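Metal-dependent phosphohydrolase, HDOD domain-containing (Geobacter sulfurreducens, PDB 3HC1) is of unknown function but binds two iron ions in an HD-type helical domain and probably acts as a metal-dependent phosphohydrolase. Local coordinates at residues 120-125 with 246-251; 126-131 with 144-149; 151-156 with 191-196; 234-239 with 259-264. All blocks are in the same frame, centred on the assembly; numbering follows the deposited sequence.

Contact 1. Residues 120-125 with 246-251. With FE (Fe (III) ion), chain C; FE (Fe (III) ion), chain B.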
loop_
_atom_site.group_PDB
_atom_site.type_symbol
_atom_site.label_atom_id
_atom_site.label_comp_id
_atom_site.label_asym_id
_atom_site.label_seq_id
_atom_site.Cartn_x
_atom_site.Cartn_y
_atom_site.Cartn_z
ATOM N N TRP A 120 -7.029 2.786 -5.827
ATOM C CA TRP A 120 -5.715 3.293 -6.137
ATOM C C TRP A 120 -5.286 4.482 -5.263
ATOM O O TRP A 120 -4.201 4.477 -4.669
ATOM C CB TRP A 120 -5.627 3.646 -7.634
ATOM C CG TRP A 120 -4.359 4.364 -8.012
ATOM C CD1 TRP A 120 -4.229 5.663 -8.404
ATOM C CD2 TRP A 120 -3.048 3.784 -8.086
ATOM N NE1 TRP A 120 -2.907 5.932 -8.705
ATOM C CE2 TRP A 120 -2.164 4.795 -8.496
ATOM C CE3 TRP A 120 -2.537 2.519 -7.791
ATOM C CZ2 TRP A 120 -0.784 4.574 -8.640
ATOM C CZ3 TRP A 120 -1.192 2.292 -7.927
ATOM C CH2 TRP A 120 -0.317 3.329 -8.380
ATOM N N ALA A 121 -6.133 5.495 -5.190
ATOM C CA ALA A 121 -5.823 6.699 -4.431
ATOM C C ALA A 121 -5.527 6.355 -2.963
ATOM O O ALA A 121 -4.555 6.831 -2.369
ATOM C CB ALA A 121 -7.004 7.776 -4.550
ATOM N N HIS A 122 -6.365 5.508 -2.381
ATOM C CA HIS A 122 -6.169 5.071 -0.995
ATOM C C HIS A 122 -4.836 4.295 -0.812
ATOM O O HIS A 122 -4.102 4.494 0.169
ATOM C CB HIS A 122 -7.336 4.161 -0.572
ATOM C CG HIS A 122 -7.099 3.449 0.726
ATOM N ND1 HIS A 122 -6.984 4.117 1.924
ATOM C CD2 HIS A 122 -6.894 2.139 0.999
ATOM C CE1 HIS A 122 -6.787 3.238 2.893
ATOM N NE2 HIS A 122 -6.710 2.030 2.359
ATOM N N SER A 123 -4.548 3.411 -1.769
ATOM C CA SER A 123 -3.338 2.587 -1.729
ATOM C C SER A 123 -2.085 3.427 -1.897
ATOM O O SER A 123 -1.096 3.260 -1.119
ATOM C CB SER A 123 -3.399 1.464 -2.776
ATOM O OG SER A 123 -4.467 0.546 -2.474
ATOM N N LEU A 124 -2.100 4.335 -2.883
ATOM C CA LEU A 124 -1.002 5.293 -3.071
ATOM C C LEU A 124 -0.804 6.189 -1.846
ATOM O O LEU A 124 0.336 6.455 -1.463
ATOM C CB LEU A 124 -1.225 6.166 -4.308
ATOM C CG LEU A 124 -0.065 7.083 -4.748
ATOM C CD1 LEU A 124 1.256 6.274 -4.937
ATOM C CD2 LEU A 124 -0.480 7.780 -6.059
ATOM N N GLY A 125 -1.896 6.630 -1.227
ATOM C CA GLY A 125 -1.825 7.466 -0.017
ATOM C C GLY A 125 -1.165 6.720 1.131
ATOM O O GLY A 125 -0.246 7.224 1.750
ATOM N N LEU A 246 -8.856 9.871 2.848
ATOM C CA LEU A 246 -8.065 9.238 1.794
ATOM C C LEU A 246 -8.315 7.707 1.847
ATOM O O LEU A 246 -7.396 6.901 1.874
ATOM C CB LEU A 246 -6.598 9.635 1.944
ATOM C CG LEU A 246 -5.536 9.294 0.871
ATOM C CD1 LEU A 246 -6.086 9.557 -0.513
ATOM C CD2 LEU A 246 -4.267 10.070 1.174
ATOM N N GLY A 247 -9.584 7.333 1.940
ATOM C CA GLY A 247 -9.965 5.932 2.073
ATOM C C GLY A 247 -11.415 5.623 1.812
ATOM O O GLY A 247 -12.219 6.491 1.353
ATOM N N PHE A 248 -11.766 4.376 2.061
ATOM C CA PHE A 248 -13.131 3.922 1.739
ATOM C C PHE A 248 -13.615 2.832 2.649
ATOM O O PHE A 248 -14.750 2.426 2.538
ATOM C CB PHE A 248 -13.183 3.393 0.268
ATOM C CG PHE A 248 -12.325 2.158 0.041
ATOM C CD1 PHE A 248 -10.979 2.288 -0.170
ATOM C CD2 PHE A 248 -12.882 0.864 0.110
ATOM C CE1 PHE A 248 -10.142 1.137 -0.332
ATOM C CE2 PHE A 248 -12.084 -0.268 -0.051
ATOM C CZ PHE A 248 -10.714 -0.136 -0.274
ATOM N N GLU A 249 -12.731 2.240 3.464
ATOM C CA GLU A 249 -13.073 1.004 4.132
ATOM C C GLU A 249 -13.920 1.234 5.361
ATOM O O GLU A 249 -14.447 0.289 5.908
ATOM C CB GLU A 249 -11.795 0.219 4.489
ATOM C CG GLU A 249 -11.043 -0.280 3.257
ATOM C CD GLU A 249 -9.625 -0.576 3.592
ATOM O OE1 GLU A 249 -8.870 0.376 3.762
ATOM O OE2 GLU A 249 -9.290 -1.758 3.743
ATOM N N GLY A 250 -14.044 2.472 5.820
ATOM C CA GLY A 250 -14.920 2.813 6.950
ATOM C C GLY A 250 -14.245 2.660 8.301
ATOM O O GLY A 250 -13.141 2.128 8.408
ATOM N N HIS A 251 -14.900 3.166 9.343
ATOM C CA HIS A 251 -14.261 3.223 10.680
ATOM C C HIS A 251 -15.332 3.482 11.680
ATOM O O HIS A 251 -16.252 4.225 11.415
ATOM C CB HIS A 251 -13.232 4.365 10.738
ATOM C CG HIS A 251 -12.264 4.272 11.882
ATOM N ND1 HIS A 251 -12.628 4.532 13.188
ATOM C CD2 HIS A 251 -10.928 4.017 11.905
ATOM C CE1 HIS A 251 -11.578 4.369 13.976
ATOM N NE2 HIS A 251 -10.538 4.049 13.226
HETATM FE FE FE C . -6.655 0.142 3.513
HETATM FE FE FE B . -7.487 -2.956 4.348
HETATM O O HOH W 1 -6.664 -1.330 4.851
#
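H122 and E249, one from a helix and one from a loop more than a hundred residues further on, bind the same iron ion. The NE2 of H122 lies 2.2 Å from the iron of chain C, and OE1 of E249 is at the same distance from that ion. E249 does more: its OE2 binds the iron of chain B, which makes the carboxylate a bridge, a task suited to two equivalent oxygens. Water 1 also touches both ions. The CG of H122 stands anti to the backbone N (chi1 169°), which carries the ring off the helix toward L246, where ND1 donates to the carbonyl O over 2.8 Å, nearly straight at 165° and in the ring plane, on a lone pair of that oxygen. This second-shell bond fixes the rotation of the imidazole and leaves NE2 for the metal. F248 and H122 form an offset edge-to-face pair, planes at 88°, with CE1 of F248 lying 3.7 Å from CD2 of H122. Beside G125, whose lack of a side chain leaves room, CD2 of L246 packs 3.8 Å from its CA. With H152, D153 and D238 around the same ion, the site is that of a dinuclear HD domain.

Contact 2. Residues 126-131 with 144-149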
loop_
_atom_site.group_PDB
_atom_site.type_symbol
_atom_site.label_atom_id
_atom_site.label_comp_id
_atom_site.label_asym_id
_atom_site.label_seq_id
_atom_site.Cartn_x
_atom_site.Cartn_y
_atom_site.Cartn_z
ATOM N N VAL A 126 -1.638 5.505 1.397
ATOM C CA VAL A 126 -1.060 4.632 2.388
ATOM C C VAL A 126 0.448 4.369 2.139
ATOM O O VAL A 126 1.254 4.474 3.085
ATOM C CB VAL A 126 -1.879 3.321 2.577
ATOM C CG1 VAL A 126 -1.138 2.248 3.512
ATOM C CG2 VAL A 126 -3.267 3.700 3.171
ATOM N N ALA A 127 0.817 4.027 0.903
ATOM C CA ALA A 127 2.221 3.832 0.561
ATOM C C ALA A 127 3.029 5.060 1.001
ATOM O O ALA A 127 4.079 4.939 1.673
ATOM C CB ALA A 127 2.401 3.596 -0.954
ATOM N N ARG A 128 2.583 6.230 0.554
ATOM C CA ARG A 128 3.351 7.469 0.735
ATOM C C ARG A 128 3.458 7.891 2.180
ATOM O O ARG A 128 4.524 8.345 2.637
ATOM C CB ARG A 128 2.780 8.606 -0.092
ATOM C CG ARG A 128 3.064 8.476 -1.549
ATOM C CD ARG A 128 2.448 9.595 -2.395
ATOM N NE ARG A 128 2.791 9.413 -3.788
ATOM C CZ ARG A 128 2.451 10.219 -4.789
ATOM N NH1 ARG A 128 1.740 11.323 -4.583
ATOM N NH2 ARG A 128 2.861 9.926 -6.011
ATOM N N ILE A 129 2.347 7.804 2.903
ATOM C CA ILE A 129 2.337 8.148 4.322
ATOM C C ILE A 129 3.136 7.144 5.128
ATOM O O ILE A 129 3.895 7.539 6.029
ATOM C CB ILE A 129 0.882 8.299 4.883
ATOM C CG1 ILE A 129 0.334 9.618 4.320
ATOM C CG2 ILE A 129 0.875 8.285 6.464
ATOM C CD1 ILE A 129 -1.090 9.821 4.398
ATOM N N ALA A 130 2.974 5.851 4.828
ATOM C CA ALA A 130 3.770 4.844 5.517
ATOM C C ALA A 130 5.276 5.097 5.292
ATOM O O ALA A 130 6.054 4.945 6.228
ATOM C CB ALA A 130 3.400 3.485 5.101
ATOM N N LYS A 131 5.653 5.524 4.096
ATOM C CA LYS A 131 7.041 5.825 3.834
ATOM C C LYS A 131 7.478 7.022 4.644
ATOM O O LYS A 131 8.560 6.963 5.226
ATOM C CB LYS A 131 7.358 6.037 2.380
ATOM C CG LYS A 131 8.880 5.967 2.120
ATOM C CD LYS A 131 9.235 6.293 0.700
ATOM C CE LYS A 131 10.763 6.283 0.497
ATOM N NZ LYS A 131 11.164 6.829 -0.844
ATOM N N ASN A 144 10.871 -0.352 1.228
ATOM C CA ASN A 144 10.208 -1.610 1.628
ATOM C C ASN A 144 8.856 -1.337 2.310
ATOM O O ASN A 144 7.887 -2.071 2.098
ATOM C CB ASN A 144 11.042 -2.409 2.622
ATOM C CG ASN A 144 12.340 -2.899 2.049
ATOM O OD1 ASN A 144 12.968 -2.234 1.247
ATOM N ND2 ASN A 144 12.758 -4.044 2.494
ATOM N N VAL A 145 8.800 -0.236 3.037
ATOM C CA VAL A 145 7.553 0.175 3.685
ATOM C C VAL A 145 6.606 0.726 2.635
ATOM O O VAL A 145 5.397 0.522 2.702
ATOM C CB VAL A 145 7.789 1.242 4.777
ATOM C CG1 VAL A 145 6.519 1.555 5.530
ATOM C CG2 VAL A 145 8.855 0.790 5.762
ATOM N N TYR A 146 7.134 1.514 1.715
ATOM C CA TYR A 146 6.340 2.029 0.618
ATOM C C TYR A 146 5.641 0.873 -0.160
ATOM O O TYR A 146 4.436 0.922 -0.419
ATOM C CB TYR A 146 7.191 2.852 -0.345
ATOM C CG TYR A 146 6.405 3.426 -1.516
ATOM C CD1 TYR A 146 6.265 2.708 -2.687
ATOM C CD2 TYR A 146 5.830 4.681 -1.456
ATOM C CE1 TYR A 146 5.569 3.188 -3.752
ATOM C CE2 TYR A 146 5.114 5.196 -2.578
ATOM C CZ TYR A 146 4.980 4.432 -3.695
ATOM O OH TYR A 146 4.315 4.898 -4.796
ATOM N N VAL A 147 6.419 -0.124 -0.544
ATOM C CA VAL A 147 5.920 -1.234 -1.352
ATOM C C VAL A 147 4.861 -2.034 -0.537
ATOM O O VAL A 147 3.806 -2.292 -1.073
ATOM C CB VAL A 147 7.070 -2.141 -1.856
ATOM C CG1 VAL A 147 6.547 -3.492 -2.335
ATOM C CG2 VAL A 147 7.865 -1.438 -2.985
ATOM N N ALA A 148 5.117 -2.338 0.752
ATOM C CA ALA A 148 4.126 -3.015 1.627
ATOM C C ALA A 148 2.817 -2.220 1.673
ATOM O O ALA A 148 1.728 -2.800 1.602
ATOM C CB ALA A 148 4.664 -3.285 3.023
ATOM N N GLY A 149 2.945 -0.896 1.753
ATOM C CA GLY A 149 1.792 0.019 1.813
ATOM C C GLY A 149 0.938 0.021 0.569
ATOM O O GLY A 149 -0.296 -0.108 0.613
HETATM O O HOH W 2 4.665 7.759 -5.331
#
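Helices 116-136 and 142-150 form a close, roughly antiparallel pair inside the helical HDOD domain, with A127 set against Y146 and G149. The axes of the two segments come within 7.4 Å at 151°, an approach that small residues allow: the CA of A127 is 4.0 Å from C of G149, and a side chain on that glycine would collide with A127. The methyl of A127 also lies over one face of the Y146 ring, 3.7 Å from its centroid, a CH-pi contact displaced toward the rim. The CG of Y146 is anti to the backbone N (chi1 -180°), which sets the ring over that methyl; the side chain runs beside that of R128, pointing the same way, with CG of R128 at the ring edge. Water 2 joins their ends, accepting from NH2 of R128 at 2.9 Å and lying as far from OH of Y146, which also bonds to T100. CG1 of V145 meets CB of A130 at 3.7 Å. An alanine in place of Y146 would probably open a gap over the A127 methyl and leave water 2 and T100 without their hydroxyl partner. K131 passes its CD near CB of Y146 and carries its ammonium to a salt bridge with E96. The chemistry is split: apolar contact brings the backbones close, while tyrosine, arginine and lysine place their polar ends beyond it, where water and helix 82-108 supply partners.

Contact 3. Residues 151-156 with 191-196. With FE (Fe (III) ion), chain C; FE (Fe (III) ion), chain B.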
loop_
_atom_site.group_PDB
_atom_site.type_symbol
_atom_site.label_atom_id
_atom_site.label_comp_id
_atom_site.label_asym_id
_atom_site.label_seq_id
_atom_site.Cartn_x
_atom_site.Cartn_y
_atom_site.Cartn_z
ATOM N N LEU A 151 0.659 -2.269 -1.533
ATOM C CA LEU A 151 0.060 -3.567 -1.764
ATOM C C LEU A 151 -0.919 -3.990 -0.668
ATOM O O LEU A 151 -1.485 -5.087 -0.744
ATOM C CB LEU A 151 1.138 -4.665 -1.859
ATOM C CG LEU A 151 2.072 -4.514 -3.080
ATOM C CD1 LEU A 151 3.220 -5.487 -2.962
ATOM C CD2 LEU A 151 1.218 -4.785 -4.329
ATOM N N HIS A 152 -1.067 -3.179 0.385
ATOM C CA HIS A 152 -1.799 -3.625 1.591
ATOM C C HIS A 152 -3.249 -4.130 1.364
ATOM O O HIS A 152 -3.693 -5.106 1.960
ATOM C CB HIS A 152 -1.722 -2.612 2.736
ATOM C CG HIS A 152 -2.748 -1.506 2.648
ATOM N ND1 HIS A 152 -2.636 -0.481 1.739
ATOM C CD2 HIS A 152 -3.887 -1.265 3.344
ATOM C CE1 HIS A 152 -3.685 0.316 1.839
ATOM N NE2 HIS A 152 -4.444 -0.120 2.822
ATOM N N ASP A 153 -3.958 -3.421 0.489
ATOM C CA ASP A 153 -5.302 -3.727 0.108
ATOM C C ASP A 153 -5.434 -4.453 -1.226
ATOM O O ASP A 153 -6.513 -4.421 -1.855
ATOM C CB ASP A 153 -6.115 -2.427 0.096
ATOM C CG ASP A 153 -6.649 -2.076 1.486
ATOM O OD1 ASP A 153 -6.636 -2.980 2.355
ATOM O OD2 ASP A 153 -7.041 -0.910 1.708
ATOM N N VAL A 154 -4.369 -5.139 -1.657
ATOM C CA VAL A 154 -4.439 -5.871 -2.936
ATOM C C VAL A 154 -5.590 -6.911 -2.921
ATOM O O VAL A 154 -6.176 -7.206 -3.942
ATOM C CB VAL A 154 -3.064 -6.505 -3.293
ATOM C CG1 VAL A 154 -2.727 -7.677 -2.334
ATOM C CG2 VAL A 154 -3.042 -6.949 -4.677
ATOM N N GLY A 155 -5.965 -7.404 -1.745
ATOM C CA GLY A 155 -7.136 -8.267 -1.618
ATOM C C GLY A 155 -8.480 -7.651 -1.976
ATOM O O GLY A 155 -9.352 -8.376 -2.460
ATOM N N GLU A 156 -8.657 -6.361 -1.691
ATOM C CA GLU A 156 -9.886 -5.616 -2.068
ATOM C C GLU A 156 -9.901 -5.410 -3.557
ATOM O O GLU A 156 -10.963 -5.423 -4.167
ATOM C CB GLU A 156 -9.993 -4.226 -1.415
ATOM C CG GLU A 156 -10.122 -4.170 0.045
ATOM C CD GLU A 156 -11.504 -4.569 0.550
ATOM O OE1 GLU A 156 -11.969 -5.647 0.173
ATOM O OE2 GLU A 156 -12.099 -3.798 1.327
ATOM N N THR A 191 -14.296 -14.528 5.819
ATOM C CA THR A 191 -12.881 -14.200 5.645
ATOM C C THR A 191 -12.857 -12.769 5.135
ATOM O O THR A 191 -13.898 -12.236 4.770
ATOM C CB THR A 191 -12.162 -15.172 4.674
ATOM O OG1 THR A 191 -10.745 -14.976 4.779
ATOM C CG2 THR A 191 -12.583 -14.965 3.206
ATOM N N SER A 192 -11.682 -12.132 5.092
ATOM C CA SER A 192 -11.593 -10.765 4.585
ATOM C C SER A 192 -10.504 -10.577 3.513
ATOM O O SER A 192 -9.743 -11.504 3.183
ATOM C CB SER A 192 -11.350 -9.817 5.763
ATOM O OG SER A 192 -9.950 -9.657 5.993
ATOM N N HIS A 193 -10.407 -9.353 3.006
ATOM C CA HIS A 193 -9.349 -8.987 2.063
ATOM C C HIS A 193 -7.937 -9.142 2.647
ATOM O O HIS A 193 -6.966 -9.230 1.860
ATOM C CB HIS A 193 -9.516 -7.567 1.520
ATOM C CG HIS A 193 -9.321 -6.504 2.550
ATOM N ND1 HIS A 193 -10.250 -6.250 3.544
ATOM C CD2 HIS A 193 -8.280 -5.677 2.784
ATOM C CE1 HIS A 193 -9.801 -5.274 4.309
ATOM N NE2 HIS A 193 -8.621 -4.893 3.855
ATOM N N CYS A 194 -7.804 -9.128 3.976
ATOM C CA CYS A 194 -6.535 -9.459 4.649
ATOM C C CYS A 194 -6.090 -10.858 4.293
ATOM O O CYS A 194 -4.993 -11.071 3.812
ATOM C CB CYS A 194 -6.639 -9.332 6.143
ATOM S SG CYS A 194 -7.011 -7.658 6.720
ATOM N N GLU A 195 -6.962 -11.828 4.464
ATOM C CA GLU A 195 -6.628 -13.210 4.147
ATOM C C GLU A 195 -6.556 -13.530 2.670
ATOM O O GLU A 195 -5.651 -14.255 2.212
ATOM C CB GLU A 195 -7.657 -14.111 4.833
ATOM C CG GLU A 195 -7.564 -13.998 6.331
ATOM C CD GLU A 195 -8.470 -12.928 6.927
ATOM O OE1 GLU A 195 -9.091 -12.122 6.214
ATOM O OE2 GLU A 195 -8.544 -12.915 8.136
ATOM N N VAL A 196 -7.510 -12.982 1.903
ATOM C CA VAL A 196 -7.455 -13.096 0.475
ATOM C C VAL A 196 -6.197 -12.453 -0.055
ATOM O O VAL A 196 -5.568 -13.028 -0.928
ATOM C CB VAL A 196 -8.717 -12.464 -0.219
ATOM C CG1 VAL A 196 -8.654 -12.466 -1.777
ATOM C CG2 VAL A 196 -9.943 -13.274 0.214
HETATM FE FE FE C . -6.655 0.142 3.513
HETATM FE FE FE B . -7.487 -2.956 4.348
HETATM O O HOH W 3 -5.511 -6.937 1.014
HETATM O O HOH W 1 -6.664 -1.330 4.851
#
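H152 and D153 lead into helix 154-162 and bring the first segment to both irons, that of chain B also being bound by H193. NE2 of H152 binds the iron of chain C at 2.3 Å, while the ring presents one face to CB of D153. D153 follows as a bridge: OD2 lies 2.1 Å from that same iron and OD1 lies 2.2 Å from the iron of chain B. A carboxylate suits this place because its two oxygens can serve two ions at once. NE2 of H193 lies 2.3 Å from the iron of chain B, its ring turned 67° from the D153 carboxylate. G155 comes next, its CA 3.6 Å from O of H193; any side chain on it would run into that oxygen. Water 3 joins the backbones here, accepting from N of G155 and donating to O of H152 and to O of H193. At E156 the chain bends at chi2 (-75°), which turns CD back over H193; CG sits 3.8 Å from the ring centroid as a CH-pi contact, and the carboxylate stacks at 16° to the imidazole. SG of C194 lies over the opposite face, and ND1 of H193 has a partner in E185, so the ring is confined on several sides. A capping box opens helix 193-203: OG of S192 accepts from N of C194, and OE1 of E195 from N and OG of S192. The consecutive histidine and aspartate are the HD signature of this superfamily, here in a two-iron site.

Contact 4. Residues 234-239 with 259-264. With FE (Fe (III) ion), chain C.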
loop_
_atom_site.group_PDB
_atom_site.type_symbol
_atom_site.label_atom_id
_atom_site.label_comp_id
_atom_site.label_asym_id
_atom_site.label_seq_id
_atom_site.Cartn_x
_atom_site.Cartn_y
_atom_site.Cartn_z
ATOM N N VAL A 234 2.379 0.589 8.126
ATOM C CA VAL A 234 1.289 0.515 7.125
ATOM C C VAL A 234 -0.050 0.479 7.846
ATOM O O VAL A 234 -1.020 1.110 7.367
ATOM C CB VAL A 234 1.482 -0.702 6.193
ATOM C CG1 VAL A 234 0.176 -1.032 5.301
ATOM C CG2 VAL A 234 2.784 -0.543 5.333
ATOM N N ALA A 235 -0.150 -0.235 8.976
ATOM C CA ALA A 235 -1.435 -0.223 9.720
ATOM C C ALA A 235 -1.764 1.178 10.152
ATOM O O ALA A 235 -2.925 1.588 10.022
ATOM C CB ALA A 235 -1.464 -1.145 10.972
ATOM N N PHE A 236 -0.770 1.914 10.694
ATOM C CA PHE A 236 -1.011 3.319 11.067
ATOM C C PHE A 236 -1.433 4.152 9.864
ATOM O O PHE A 236 -2.449 4.884 9.903
ATOM C CB PHE A 236 0.176 3.980 11.802
ATOM C CG PHE A 236 -0.054 5.404 12.122
ATOM C CD1 PHE A 236 0.173 6.375 11.183
ATOM C CD2 PHE A 236 -0.622 5.762 13.340
ATOM C CE1 PHE A 236 -0.102 7.675 11.436
ATOM C CE2 PHE A 236 -0.898 7.073 13.603
ATOM C CZ PHE A 236 -0.642 8.027 12.661
ATOM N N ALA A 237 -0.674 4.039 8.783
ATOM C CA ALA A 237 -0.972 4.805 7.573
ATOM C C ALA A 237 -2.379 4.528 7.023
ATOM O O ALA A 237 -3.053 5.446 6.545
ATOM C CB ALA A 237 0.115 4.612 6.495
ATOM N N ASP A 238 -2.845 3.296 7.131
ATOM C CA ASP A 238 -4.153 2.957 6.642
ATOM C C ASP A 238 -5.234 3.628 7.488
ATOM O O ASP A 238 -6.149 4.269 6.961
ATOM C CB ASP A 238 -4.367 1.439 6.604
ATOM C CG ASP A 238 -5.782 1.087 6.318
ATOM O OD1 ASP A 238 -6.245 1.505 5.259
ATOM O OD2 ASP A 238 -6.462 0.450 7.144
ATOM N N GLU A 239 -5.137 3.477 8.803
ATOM C CA GLU A 239 -6.077 4.124 9.703
ATOM C C GLU A 239 -6.072 5.671 9.540
ATOM O O GLU A 239 -7.131 6.312 9.467
ATOM C CB GLU A 239 -5.861 3.674 11.163
ATOM C CG GLU A 239 -7.029 4.115 12.045
ATOM C CD GLU A 239 -7.121 3.400 13.339
ATOM O OE1 GLU A 239 -6.105 2.827 13.704
ATOM O OE2 GLU A 239 -8.208 3.373 13.967
ATOM N N THR A 259 -6.146 12.440 18.943
ATOM C CA THR A 259 -5.813 11.623 20.101
ATOM C C THR A 259 -5.659 10.154 19.749
ATOM O O THR A 259 -4.699 9.521 20.173
ATOM C CB THR A 259 -6.850 11.808 21.217
ATOM O OG1 THR A 259 -6.667 13.113 21.762
ATOM C CG2 THR A 259 -6.678 10.786 22.326
ATOM N N LEU A 260 -6.597 9.604 18.977
ATOM C CA LEU A 260 -6.453 8.233 18.482
ATOM C C LEU A 260 -5.092 8.044 17.787
ATOM O O LEU A 260 -4.316 7.134 18.116
ATOM C CB LEU A 260 -7.582 7.890 17.536
ATOM C CG LEU A 260 -7.649 6.486 16.957
ATOM C CD1 LEU A 260 -9.138 6.163 16.596
ATOM C CD2 LEU A 260 -6.688 6.326 15.728
ATOM N N LEU A 261 -4.793 8.914 16.843
ATOM C CA LEU A 261 -3.578 8.760 16.054
ATOM C C LEU A 261 -2.339 8.881 16.944
ATOM O O LEU A 261 -1.364 8.115 16.818
ATOM C CB LEU A 261 -3.541 9.782 14.930
ATOM C CG LEU A 261 -4.638 9.716 13.864
ATOM C CD1 LEU A 261 -4.530 10.977 13.004
ATOM C CD2 LEU A 261 -4.565 8.456 13.042
ATOM N N GLU A 262 -2.372 9.829 17.876
ATOM C CA GLU A 262 -1.240 10.022 18.786
ATOM C C GLU A 262 -0.975 8.827 19.685
ATOM O O GLU A 262 0.180 8.570 19.998
ATOM C CB GLU A 262 -1.418 11.266 19.637
ATOM C CG GLU A 262 -1.038 12.551 18.878
ATOM C CD GLU A 262 -1.309 13.834 19.685
ATOM O OE1 GLU A 262 -1.476 13.769 20.924
ATOM O OE2 GLU A 262 -1.351 14.931 19.060
ATOM N N ASN A 263 -2.053 8.170 20.152
ATOM C CA ASN A 263 -1.983 7.020 21.058
ATOM C C ASN A 263 -2.008 5.647 20.342
ATOM O O ASN A 263 -2.047 4.595 20.985
ATOM C CB ASN A 263 -3.182 7.042 22.035
ATOM C CG ASN A 263 -3.228 8.290 22.884
ATOM O OD1 ASN A 263 -2.252 8.982 23.016
ATOM N ND2 ASN A 263 -4.388 8.598 23.420
ATOM N N HIS A 264 -1.988 5.660 19.023
ATOM C CA HIS A 264 -2.094 4.434 18.219
ATOM C C HIS A 264 -1.045 3.373 18.633
ATOM O O HIS A 264 0.098 3.723 18.914
ATOM C CB HIS A 264 -1.928 4.783 16.750
ATOM C CG HIS A 264 -2.350 3.688 15.795
ATOM N ND1 HIS A 264 -1.559 2.594 15.517
ATOM C CD2 HIS A 264 -3.421 3.588 14.976
ATOM C CE1 HIS A 264 -2.164 1.828 14.620
ATOM N NE2 HIS A 264 -3.300 2.409 14.278
HETATM FE FE FE C . -6.655 0.142 3.513
HETATM O O HOH W 4 -4.311 0.515 12.362
HETATM O O HOH W 1 -6.664 -1.330 4.851
#
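Helix 229-243, which supplies D238 to the iron site, also carries F236 and E239, and these two meet H264 of segment 259-264. The F236 ring turns its edge to the face of H264 in a T-shaped pair, centroids 5.2 Å apart and planes at 77°, with CD2 of F236 standing 3.6 Å from CG of H264. The CG of F236 is anti to the backbone N (chi1 178°), and beyond it CE2 reaches 4.0 Å from CD2 of L261, so one flat apolar ring serves both leucine and histidine. NE2 of H264 gives a weak, bent hydrogen bond to OE1 of E239, 2.9 Å long at 118°. Water 4 lies in the imidazole plane, also 2.9 Å from NE2 of H264. H264 is a cap as well: its ND1 bonds the backbone N of S266, the first residue of helix 266-273. An alanine in place of H264 would probably leave the edge of F236 without its aromatic face and that backbone N without its cap. In HD-domain fashion the last metal aspartate lies on this helix, and OD1 of D238 binds the iron of chain C at 2.2 Å. E239, the next residue, points toward helix 257-263 instead; its OE2 bonds to H251, and the carboxylate meets L260 tip to tip, OE2 of E239 lying 3.8 Å from CD2 of L260.

Overall arrangement
Contacts 1, 3 and 4 converge on the iron of chain C, and contacts 1 and 3 also share the iron of chain B; water 1 binds both ions. The ligands crowd together: NE2 of H122 is 3.0 Å from OD2 of D153, and OE1 of E249 is 3.2 Å from OD1 of D238. Contact 2 supplies no ligand but continues helix 116-136 from contact 1, and CG1 of V126 packs 3.6 Å from ND1 of H152. CB of A237 in contact 4 lies 3.5 Å from N of A130 in contact 2. The centres of contacts 3 and 4 are about 19 Å apart, those of contacts 1 and 3 about 13 Å; along the chain contact 3 lies inside the loop closed by contact 1.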